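Local coordinates for tyrocidine synthase 2 (Brevibacillus parabrevis, PDB 6TA8), which belongs to the condensation-domain family, whose two-lobed fold of mixed sheets flanked by helices is a building block of large multidomain synthases, at residues H164-L175 and T317-S325; W204-S214 and H305-E313. All coordinates share one frame; numbering follows the deposited sequence.

Interaction 1: H164-L175 and T317-S325; sequences HLVVDGVSWRIL and TRTIGWFTS
The imidazole of His164 and the indole of Trp322 form an offset stack, with CE2 of Trp322 over one face of the imidazole, ring planes 27° apart and centroids separated by 4.1 Å (His164 ring to the five-membered ring of Trp322). His164 O lies on the same face of the indole, 3.1 Å from Trp322 CD2, while Leu165 CD2 and a water meet the indole's edge in its plane. His163 to Gly169 spell the HHxxxDG signature of condensation domains, and all but the first residue lie in segment 164-175. In that turn the imidazole is tethered at its edge, ND1 donating to Val167 O (2.9 Å) nearly in the ring plane. Ile174 CG2 sits over the centre of the Arg318 guanidinium, whose NH2 forms a salt bridge with Asp178.

Ile320 packs against the turn and the start of the helix: its CG2 meets Ser171 CB, and its CD1 lies 3.6 Å from Leu175 CD2. Trp322 also touches Ile40 and Phe44 of helix 39-46.

Asp168 N-caps helix 169-187. With CG lodged between its backbone N and carbonyl carbon (chi1 58°), its two oxygens serve different parts: OD1 accepts from Ser171 N (3.0 Å), whereas OD2, which also pairs with Arg307, receives Phe323 N at 3.1 Å from above the carboxylate plane, 57° out of it.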
loop_
_atom_site.group_PDB
_atom_site.type_symbol
_atom_site.label_atom_id
_atom_site.label_comp_id
_atom_site.label_asym_id
_atom_site.label_seq_id
_atom_site.Cartn_x
_atom_site.Cartn_y
_atom_site.Cartn_z
ATOM N N HIS A 164 -4.948 8.197 -2.370
ATOM C CA HIS A 164 -4.884 6.792 -1.984
ATOM C C HIS A 164 -6.249 6.113 -1.948
ATOM O O HIS A 164 -6.304 4.887 -1.811
ATOM C CB HIS A 164 -4.212 6.663 -0.617
ATOM C CG HIS A 164 -3.562 5.335 -0.383
ATOM N ND1 HIS A 164 -3.830 4.226 -1.158
ATOM C CD2 HIS A 164 -2.654 4.937 0.539
ATOM C CE1 HIS A 164 -3.114 3.205 -0.725
ATOM N NE2 HIS A 164 -2.392 3.609 0.305
ATOM N N LEU A 165 -7.341 6.868 -2.073
ATOM C CA LEU A 165 -8.671 6.286 -1.959
ATOM C C LEU A 165 -9.077 5.461 -3.173
ATOM O O LEU A 165 -10.119 4.800 -3.121
ATOM C CB LEU A 165 -9.705 7.391 -1.727
ATOM C CG LEU A 165 -10.008 7.759 -0.275
ATOM C CD1 LEU A 165 -10.932 8.966 -0.217
ATOM C CD2 LEU A 165 -10.619 6.575 0.461
ATOM N N VAL A 166 -8.293 5.474 -4.252
ATOM C CA VAL A 166 -8.698 4.815 -5.492
ATOM C C VAL A 166 -7.547 4.022 -6.101
ATOM O O VAL A 166 -7.651 3.544 -7.236
ATOM C CB VAL A 166 -9.238 5.841 -6.507
ATOM C CG1 VAL A 166 -10.593 6.375 -6.068
ATOM C CG2 VAL A 166 -8.244 6.978 -6.693
ATOM N N VAL A 167 -6.443 3.875 -5.365
ATOM C CA VAL A 167 -5.265 3.174 -5.865
ATOM C C VAL A 167 -4.597 2.427 -4.721
ATOM O O VAL A 167 -4.724 2.793 -3.550
ATOM C CB VAL A 167 -4.239 4.129 -6.525
ATOM C CG1 VAL A 167 -4.685 4.530 -7.924
ATOM C CG2 VAL A 167 -4.013 5.351 -5.651
ATOM N N ASP A 168 -3.869 1.370 -5.073
ATOM C CA ASP A 168 -3.014 0.656 -4.134
ATOM C C ASP A 168 -1.804 0.129 -4.901
ATOM O O ASP A 168 -1.580 0.491 -6.060
ATOM C CB ASP A 168 -3.793 -0.450 -3.408
ATOM C CG ASP A 168 -4.407 -1.468 -4.356
ATOM O OD1 ASP A 168 -4.248 -1.335 -5.587
ATOM O OD2 ASP A 168 -5.057 -2.412 -3.860
ATOM N N GLY A 169 -1.025 -0.737 -4.251
ATOM C CA GLY A 169 0.215 -1.207 -4.855
ATOM C C GLY A 169 -0.003 -1.939 -6.166
ATOM O O GLY A 169 0.681 -1.677 -7.158
ATOM N N VAL A 170 -0.959 -2.871 -6.186
ATOM C CA VAL A 170 -1.224 -3.632 -7.404
ATOM C C VAL A 170 -1.779 -2.722 -8.494
ATOM O O VAL A 170 -1.471 -2.893 -9.680
ATOM C CB VAL A 170 -2.172 -4.808 -7.104
ATOM C CG1 VAL A 170 -2.537 -5.546 -8.384
ATOM C CG2 VAL A 170 -1.537 -5.759 -6.102
ATOM N N SER A 171 -2.597 -1.737 -8.111
ATOM C CA SER A 171 -3.152 -0.809 -9.092
ATOM C C SER A 171 -2.060 -0.026 -9.810
ATOM O O SER A 171 -2.216 0.319 -10.986
ATOM C CB SER A 171 -4.130 0.151 -8.414
ATOM O OG SER A 171 -5.205 -0.550 -7.809
ATOM N N TRP A 172 -0.950 0.261 -9.125
ATOM C CA TRP A 172 0.139 0.991 -9.765
ATOM C C TRP A 172 0.836 0.146 -10.823
ATOM O O TRP A 172 1.305 0.685 -11.832
ATOM C CB TRP A 172 1.142 1.466 -8.714
ATOM C CG TRP A 172 0.721 2.725 -8.019
ATOM C CD1 TRP A 172 0.260 2.843 -6.740
ATOM C CD2 TRP A 172 0.719 4.048 -8.568
ATOM N NE1 TRP A 172 -0.027 4.156 -6.458
ATOM C CE2 TRP A 172 0.246 4.917 -7.565
ATOM C CE3 TRP A 172 1.072 4.582 -9.811
ATOM C CZ2 TRP A 172 0.116 6.288 -7.766
ATOM C CZ3 TRP A 172 0.943 5.943 -10.010
ATOM C CH2 TRP A 172 0.469 6.782 -8.992
ATOM N N ARG A 173 0.910 -1.172 -10.618
ATOM C CA ARG A 173 1.496 -2.037 -11.636
ATOM C C ARG A 173 0.630 -2.071 -12.890
ATOM O O ARG A 173 1.152 -2.122 -14.010
ATOM C CB ARG A 173 1.695 -3.448 -11.081
ATOM C CG ARG A 173 2.234 -3.486 -9.664
ATOM C CD ARG A 173 2.076 -4.868 -9.056
ATOM N NE ARG A 173 3.364 -5.516 -8.829
ATOM C CZ ARG A 173 3.940 -5.628 -7.637
ATOM N NH1 ARG A 173 5.113 -6.234 -7.516
ATOM N NH2 ARG A 173 3.340 -5.133 -6.563
ATOM N N ILE A 174 -0.696 -2.040 -12.723
ATOM C CA ILE A 174 -1.583 -1.940 -13.879
ATOM C C ILE A 174 -1.402 -0.598 -14.573
ATOM O O ILE A 174 -1.508 -0.506 -15.802
ATOM C CB ILE A 174 -3.045 -2.162 -13.448
ATOM C CG1 ILE A 174 -3.178 -3.461 -12.655
ATOM C CG2 ILE A 174 -3.966 -2.184 -14.658
ATOM C CD1 ILE A 174 -4.552 -3.671 -12.064
ATOM N N LEU A 175 -1.120 0.459 -13.807
ATOM C CA LEU A 175 -0.887 1.770 -14.404
ATOM C C LEU A 175 0.392 1.776 -15.231
ATOM O O LEU A 175 0.411 2.292 -16.356
ATOM C CB LEU A 175 -0.828 2.839 -13.314
ATOM C CG LEU A 175 -2.160 3.445 -12.876
ATOM C CD1 LEU A 175 -1.920 4.628 -11.956
ATOM C CD2 LEU A 175 -2.981 3.860 -14.084
ATOM N N THR A 317 -8.339 -8.639 -11.707
ATOM C CA THR A 317 -6.931 -8.677 -12.089
ATOM C C THR A 317 -6.483 -7.354 -12.698
ATOM O O THR A 317 -5.391 -6.862 -12.391
ATOM C CB THR A 317 -6.677 -9.829 -13.063
ATOM O OG1 THR A 317 -7.700 -9.847 -14.066
ATOM C CG2 THR A 317 -6.673 -11.161 -12.324
ATOM N N ARG A 318 -7.309 -6.765 -13.564
ATOM C CA ARG A 318 -7.005 -5.490 -14.202
ATOM C C ARG A 318 -7.777 -4.331 -13.582
ATOM O O ARG A 318 -7.886 -3.266 -14.200
ATOM C CB ARG A 318 -7.294 -5.568 -15.701
ATOM C CG ARG A 318 -6.633 -6.741 -16.407
ATOM C CD ARG A 318 -5.127 -6.572 -16.462
ATOM N NE ARG A 318 -4.740 -5.441 -17.299
ATOM C CZ ARG A 318 -3.485 -5.052 -17.494
ATOM N NH1 ARG A 318 -2.489 -5.704 -16.911
ATOM N NH2 ARG A 318 -3.225 -4.009 -18.273
ATOM N N THR A 319 -8.319 -4.517 -12.381
ATOM C CA THR A 319 -9.132 -3.499 -11.730
ATOM C C THR A 319 -8.257 -2.615 -10.852
ATOM O O THR A 319 -7.446 -3.115 -10.064
ATOM C CB THR A 319 -10.238 -4.145 -10.893
ATOM O OG1 THR A 319 -11.132 -4.864 -11.751
ATOM C CG2 THR A 319 -11.022 -3.085 -10.131
ATOM N N ILE A 320 -8.422 -1.303 -10.990
ATOM C CA ILE A 320 -7.677 -0.323 -10.210
ATOM C C ILE A 320 -8.564 0.161 -9.071
ATOM O O ILE A 320 -9.738 0.489 -9.283
ATOM C CB ILE A 320 -7.210 0.848 -11.092
ATOM C CG1 ILE A 320 -6.065 0.392 -11.999
ATOM C CG2 ILE A 320 -6.786 2.040 -10.243
ATOM C CD1 ILE A 320 -5.465 1.499 -12.828
ATOM N N GLY A 321 -8.011 0.188 -7.865
ATOM C CA GLY A 321 -8.771 0.601 -6.701
ATOM C C GLY A 321 -7.941 0.413 -5.454
ATOM O O GLY A 321 -6.787 -0.022 -5.507
ATOM N N TRP A 322 -8.547 0.757 -4.319
ATOM C CA TRP A 322 -7.921 0.577 -3.009
ATOM C C TRP A 322 -8.489 -0.703 -2.402
ATOM O O TRP A 322 -9.515 -0.691 -1.722
ATOM C CB TRP A 322 -8.157 1.787 -2.113
ATOM C CG TRP A 322 -7.221 1.847 -0.940
ATOM C CD1 TRP A 322 -6.124 1.063 -0.728
ATOM C CD2 TRP A 322 -7.302 2.734 0.184
ATOM N NE1 TRP A 322 -5.516 1.408 0.455
ATOM C CE2 TRP A 322 -6.220 2.432 1.033
ATOM C CE3 TRP A 322 -8.182 3.756 0.552
ATOM C CZ2 TRP A 322 -5.994 3.114 2.227
ATOM C CZ3 TRP A 322 -7.956 4.432 1.738
ATOM C CH2 TRP A 322 -6.872 4.108 2.561
ATOM N N PHE A 323 -7.806 -1.818 -2.655
ATOM C CA PHE A 323 -8.240 -3.133 -2.206
ATOM C C PHE A 323 -7.530 -3.588 -0.937
ATOM O O PHE A 323 -7.684 -4.746 -0.538
ATOM C CB PHE A 323 -8.021 -4.167 -3.313
ATOM C CG PHE A 323 -8.971 -4.037 -4.470
ATOM C CD1 PHE A 323 -8.853 -2.989 -5.370
ATOM C CD2 PHE A 323 -9.974 -4.970 -4.665
ATOM C CE1 PHE A 323 -9.725 -2.872 -6.437
ATOM C CE2 PHE A 323 -10.847 -4.861 -5.729
ATOM C CZ PHE A 323 -10.724 -3.810 -6.616
ATOM N N THR A 324 -6.764 -2.705 -0.297
ATOM C CA THR A 324 -5.927 -3.097 0.831
ATOM C C THR A 324 -6.758 -3.705 1.955
ATOM O O THR A 324 -7.774 -3.141 2.371
ATOM C CB THR A 324 -5.145 -1.887 1.347
ATOM O OG1 THR A 324 -4.142 -1.523 0.392
ATOM C CG2 THR A 324 -4.478 -2.201 2.680
ATOM N N SER A 325 -6.324 -4.865 2.436
ATOM C CA SER A 325 -6.956 -5.548 3.557
ATOM C C SER A 325 -5.991 -5.568 4.733
ATOM O O SER A 325 -4.838 -5.990 4.587
ATOM C CB SER A 325 -7.359 -6.974 3.178
ATOM O OG SER A 325 -6.229 -7.829 3.141
HETATM O O HOH W 1 -2.262 0.603 1.884
#

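Interaction 2: W204-S214 and H305-E313; sequences WAAQLQKYADS and HGREDIQNE
Ile310 sets CG1 between its backbone N and carbonyl carbon (chi1 56°) with CD1 extended beyond, which carries the methyl onto the indole of Trp204 while CA and CB remain against the ring of Tyr211. The first of these is a CH-pi contact: CD1 of Ile310 is 3.6 Å from the centroid of the six-membered ring of Trp204 and only 10° off its normal. The second is looser, Ile310 CA standing 4.0 Å from the Tyr211 ring centroid, again over the face. Leu208 CD1 closes in on the same methyl, 3.9 Å from Ile310 CD1, and the isoleucine is thereby inserted among Trp204, Gln207, Leu208 and Tyr211.

Gln207 leaves the helix with CG opposite its backbone N and then bends at chi2, which turns the amide to the Ile310 carbonyl. Its NE2 donates to Ile310 O at 3.0 Å, the acceptor being 27° out of the amide plane, while the Gln207 and Ile310 side chains slide past each other in opposite directions. Ile310 thus gives its side chain to the residues of the helix and its carbonyl oxygen to the side-chain amide of Gln207. The other end of that amide, Gln207 OE1, rests 3.5 Å from Asn312 CB.

Within the loop, Asp309 OD1 accepts from Gln311 N at 2.9 Å, an Asx turn around Ile310. At the indole edge, Glu308 O lies 3.4 Å from Trp204 CH2, near the ring plane. Gln311 NE2 binds Glu216 just past the helix.

In the fold, the contact sets the loop after strand 297-304, chiefly through Ile310, against helix 201-212, whose Leu208 and Ala212 in turn pack on Ile362 of helix 359-365.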
loop_
_atom_site.group_PDB
_atom_site.type_symbol
_atom_site.label_atom_id
_atom_site.label_comp_id
_atom_site.label_asym_id
_atom_site.label_seq_id
_atom_site.Cartn_x
_atom_site.Cartn_y
_atom_site.Cartn_z
ATOM N N TRP A 204 -17.292 -4.774 -7.350
ATOM C CA TRP A 204 -16.580 -5.397 -6.239
ATOM C C TRP A 204 -17.182 -4.986 -4.901
ATOM O O TRP A 204 -17.437 -5.833 -4.037
ATOM C CB TRP A 204 -15.095 -5.035 -6.300
ATOM C CG TRP A 204 -14.322 -5.430 -5.078
ATOM C CD1 TRP A 204 -14.103 -4.672 -3.963
ATOM C CD2 TRP A 204 -13.660 -6.680 -4.847
ATOM N NE1 TRP A 204 -13.350 -5.373 -3.054
ATOM C CE2 TRP A 204 -13.064 -6.609 -3.572
ATOM C CE3 TRP A 204 -13.515 -7.853 -5.595
ATOM C CZ2 TRP A 204 -12.337 -7.665 -3.029
ATOM C CZ3 TRP A 204 -12.792 -8.899 -5.054
ATOM C CH2 TRP A 204 -12.212 -8.798 -3.783
ATOM N N ALA A 205 -17.417 -3.685 -4.711
ATOM C CA ALA A 205 -18.003 -3.215 -3.459
ATOM C C ALA A 205 -19.436 -3.701 -3.291
ATOM O O ALA A 205 -19.885 -3.920 -2.160
ATOM C CB ALA A 205 -17.948 -1.689 -3.390
ATOM N N ALA A 206 -20.169 -3.864 -4.395
ATOM C CA ALA A 206 -21.514 -4.421 -4.309
ATOM C C ALA A 206 -21.475 -5.891 -3.911
ATOM O O ALA A 206 -22.283 -6.340 -3.090
ATOM C CB ALA A 206 -22.242 -4.244 -5.641
ATOM N N GLN A 207 -20.545 -6.656 -4.485
ATOM C CA GLN A 207 -20.398 -8.054 -4.099
ATOM C C GLN A 207 -19.777 -8.185 -2.713
ATOM O O GLN A 207 -19.999 -9.187 -2.026
ATOM C CB GLN A 207 -19.560 -8.797 -5.144
ATOM C CG GLN A 207 -19.281 -10.262 -4.830
ATOM C CD GLN A 207 -20.533 -11.041 -4.476
ATOM O OE1 GLN A 207 -21.570 -10.905 -5.124
ATOM N NE2 GLN A 207 -20.439 -11.863 -3.439
ATOM N N LEU A 208 -19.013 -7.177 -2.283
ATOM C CA LEU A 208 -18.380 -7.235 -0.970
ATOM C C LEU A 208 -19.408 -7.205 0.154
ATOM O O LEU A 208 -19.183 -7.806 1.211
ATOM C CB LEU A 208 -17.389 -6.082 -0.818
ATOM C CG LEU A 208 -16.281 -6.242 0.223
ATOM C CD1 LEU A 208 -15.448 -7.480 -0.055
ATOM C CD2 LEU A 208 -15.407 -5.004 0.239
ATOM N N GLN A 209 -20.534 -6.520 -0.051
ATOM C CA GLN A 209 -21.571 -6.488 0.975
ATOM C C GLN A 209 -22.332 -7.807 1.029
ATOM O O GLN A 209 -22.720 -8.261 2.111
ATOM C CB GLN A 209 -22.524 -5.319 0.722
ATOM C CG GLN A 209 -23.637 -5.187 1.752
ATOM C CD GLN A 209 -23.111 -4.960 3.157
ATOM O OE1 GLN A 209 -22.216 -4.143 3.375
ATOM N NE2 GLN A 209 -23.669 -5.684 4.119
ATOM N N LYS A 210 -22.556 -8.436 -0.128
ATOM C CA LYS A 210 -23.202 -9.744 -0.143
ATOM C C LYS A 210 -22.327 -10.794 0.528
ATOM O O LYS A 210 -22.818 -11.608 1.319
ATOM C CB LYS A 210 -23.525 -10.153 -1.580
ATOM C CG LYS A 210 -24.545 -9.261 -2.269
ATOM C CD LYS A 210 -24.712 -9.647 -3.729
ATOM C CE LYS A 210 -25.768 -8.793 -4.411
ATOM N NZ LYS A 210 -25.869 -9.097 -5.865
ATOM N N TYR A 211 -21.026 -10.791 0.226
ATOM C CA TYR A 211 -20.104 -11.694 0.903
ATOM C C TYR A 211 -19.972 -11.349 2.381
ATOM O O TYR A 211 -19.656 -12.225 3.194
ATOM C CB TYR A 211 -18.739 -11.652 0.215
ATOM C CG TYR A 211 -17.667 -12.468 0.900
ATOM C CD1 TYR A 211 -17.624 -13.849 0.764
ATOM C CD2 TYR A 211 -16.692 -11.856 1.676
ATOM C CE1 TYR A 211 -16.643 -14.598 1.387
ATOM C CE2 TYR A 211 -15.708 -12.595 2.304
ATOM C CZ TYR A 211 -15.688 -13.966 2.156
ATOM O OH TYR A 211 -14.709 -14.705 2.778
ATOM N N ALA A 212 -20.211 -10.087 2.746
ATOM C CA ALA A 212 -20.163 -9.698 4.150
ATOM C C ALA A 212 -21.269 -10.375 4.949
ATOM O O ALA A 212 -21.050 -10.798 6.090
ATOM C CB ALA A 212 -20.266 -8.179 4.279
ATOM N N ASP A 213 -22.461 -10.487 4.367
ATOM C CA ASP A 213 -23.596 -11.123 5.020
ATOM C C ASP A 213 -23.736 -12.592 4.648
ATOM O O ASP A 213 -24.724 -13.227 5.030
ATOM C CB ASP A 213 -24.884 -10.369 4.686
ATOM C CG ASP A 213 -24.946 -9.008 5.350
ATOM O OD1 ASP A 213 -24.544 -8.904 6.528
ATOM O OD2 ASP A 213 -25.393 -8.043 4.695
ATOM N N SER A 214 -22.776 -13.145 3.911
ATOM C CA SER A 214 -22.797 -14.564 3.603
ATOM C C SER A 214 -22.447 -15.377 4.848
ATOM O O SER A 214 -22.070 -14.839 5.894
ATOM C CB SER A 214 -21.825 -14.881 2.466
ATOM O OG SER A 214 -20.481 -14.734 2.887
ATOM N N HIS A 305 -3.111 -7.821 -0.358
ATOM C CA HIS A 305 -3.640 -7.255 -1.596
ATOM C C HIS A 305 -5.153 -7.095 -1.540
ATOM O O HIS A 305 -5.699 -6.159 -2.134
ATOM C CB HIS A 305 -3.242 -8.127 -2.787
ATOM C CG HIS A 305 -1.785 -8.066 -3.122
ATOM N ND1 HIS A 305 -1.252 -8.668 -4.242
ATOM C CD2 HIS A 305 -0.746 -7.474 -2.485
ATOM C CE1 HIS A 305 0.050 -8.450 -4.280
ATOM N NE2 HIS A 305 0.382 -7.728 -3.226
ATOM N N GLY A 306 -5.842 -7.992 -0.837
ATOM C CA GLY A 306 -7.278 -7.891 -0.679
ATOM C C GLY A 306 -8.094 -8.266 -1.893
ATOM O O GLY A 306 -9.313 -8.075 -1.882
ATOM N N ARG A 307 -7.466 -8.786 -2.941
ATOM C CA ARG A 307 -8.177 -9.225 -4.143
ATOM C C ARG A 307 -8.467 -10.721 -4.086
ATOM O O ARG A 307 -8.121 -11.481 -4.990
ATOM C CB ARG A 307 -7.374 -8.865 -5.387
ATOM C CG ARG A 307 -7.283 -7.365 -5.653
ATOM C CD ARG A 307 -6.215 -7.046 -6.690
ATOM N NE ARG A 307 -6.461 -5.775 -7.369
ATOM C CZ ARG A 307 -5.990 -4.603 -6.957
ATOM N NH1 ARG A 307 -5.244 -4.532 -5.862
ATOM N NH2 ARG A 307 -6.263 -3.497 -7.639
ATOM N N GLU A 308 -9.111 -11.155 -3.005
ATOM C CA GLU A 308 -9.372 -12.564 -2.768
ATOM C C GLU A 308 -10.738 -12.960 -3.326
ATOM O O GLU A 308 -11.472 -12.146 -3.894
ATOM C CB GLU A 308 -9.280 -12.877 -1.275
ATOM C CG GLU A 308 -7.993 -12.407 -0.618
ATOM C CD GLU A 308 -6.794 -13.243 -1.017
ATOM O OE1 GLU A 308 -6.971 -14.447 -1.300
ATOM O OE2 GLU A 308 -5.671 -12.696 -1.046
ATOM N N ASP A 309 -11.085 -14.232 -3.156
ATOM C CA ASP A 309 -12.353 -14.767 -3.643
ATOM C C ASP A 309 -13.457 -14.417 -2.653
ATOM O O ASP A 309 -13.508 -14.966 -1.549
ATOM C CB ASP A 309 -12.248 -16.277 -3.842
ATOM C CG ASP A 309 -13.536 -16.893 -4.359
ATOM O OD1 ASP A 309 -14.381 -16.153 -4.904
ATOM O OD2 ASP A 309 -13.702 -18.124 -4.218
ATOM N N ILE A 310 -14.338 -13.500 -3.046
ATOM C CA ILE A 310 -15.502 -13.149 -2.240
ATOM C C ILE A 310 -16.735 -13.749 -2.899
ATOM O O ILE A 310 -17.821 -13.158 -2.871
ATOM C CB ILE A 310 -15.636 -11.623 -2.075
ATOM C CG1 ILE A 310 -15.678 -10.935 -3.441
ATOM C CG2 ILE A 310 -14.487 -11.075 -1.240
ATOM C CD1 ILE A 310 -15.958 -9.449 -3.366
ATOM N N GLN A 311 -16.564 -14.931 -3.499
ATOM C CA GLN A 311 -17.608 -15.633 -4.241
ATOM C C GLN A 311 -18.051 -14.827 -5.458
ATOM O O GLN A 311 -17.479 -13.771 -5.752
ATOM C CB GLN A 311 -18.802 -15.951 -3.334
ATOM C CG GLN A 311 -18.448 -16.815 -2.130
ATOM C CD GLN A 311 -19.584 -16.925 -1.131
ATOM O OE1 GLN A 311 -20.635 -16.306 -1.297
ATOM N NE2 GLN A 311 -19.376 -17.716 -0.084
ATOM N N ASN A 312 -19.053 -15.333 -6.179
ATOM C CA ASN A 312 -19.599 -14.746 -7.402
ATOM C C ASN A 312 -18.604 -14.734 -8.556
ATOM O O ASN A 312 -18.845 -14.057 -9.564
ATOM C CB ASN A 312 -20.126 -13.324 -7.165
ATOM C CG ASN A 312 -21.174 -12.912 -8.181
ATOM O OD1 ASN A 312 -22.374 -13.012 -7.929
ATOM N ND2 ASN A 312 -20.722 -12.444 -9.338
ATOM N N GLU A 313 -17.493 -15.469 -8.441
ATOM C CA GLU A 313 -16.502 -15.596 -9.514
ATOM C C GLU A 313 -15.978 -14.233 -9.965
ATOM O O GLU A 313 -15.765 -13.992 -11.155
ATOM C CB GLU A 313 -17.072 -16.375 -10.702
ATOM C CG GLU A 313 -17.684 -17.716 -10.331
ATOM C CD GLU A 313 -19.180 -17.759 -10.576
ATOM O OE1 GLU A 313 -19.660 -17.029 -11.469
ATOM O OE2 GLU A 313 -19.877 -18.524 -9.874
#

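How the interactions relate
Followed from the N terminus, the chain leaves strand 155-163 through 164-175, enters helix 169-187 and then helix 201-212, which holds 204-214. Much later, beyond strand 297-304, one connection supplies both partners: 305-313 returns first to close interaction 2, and 317-325 then closes interaction 1 before strand 325-332. Interaction 2 is therefore nested within the loop that interaction 1 closes, without crossing it. Their centres lie about 16 Å apart, yet Arg307 spans them, its NH2 2.7 Å from Thr319 O, a probable hydrogen bond. Together they tie the connection between two neighbouring strands of the six-stranded sheet to two successive helices.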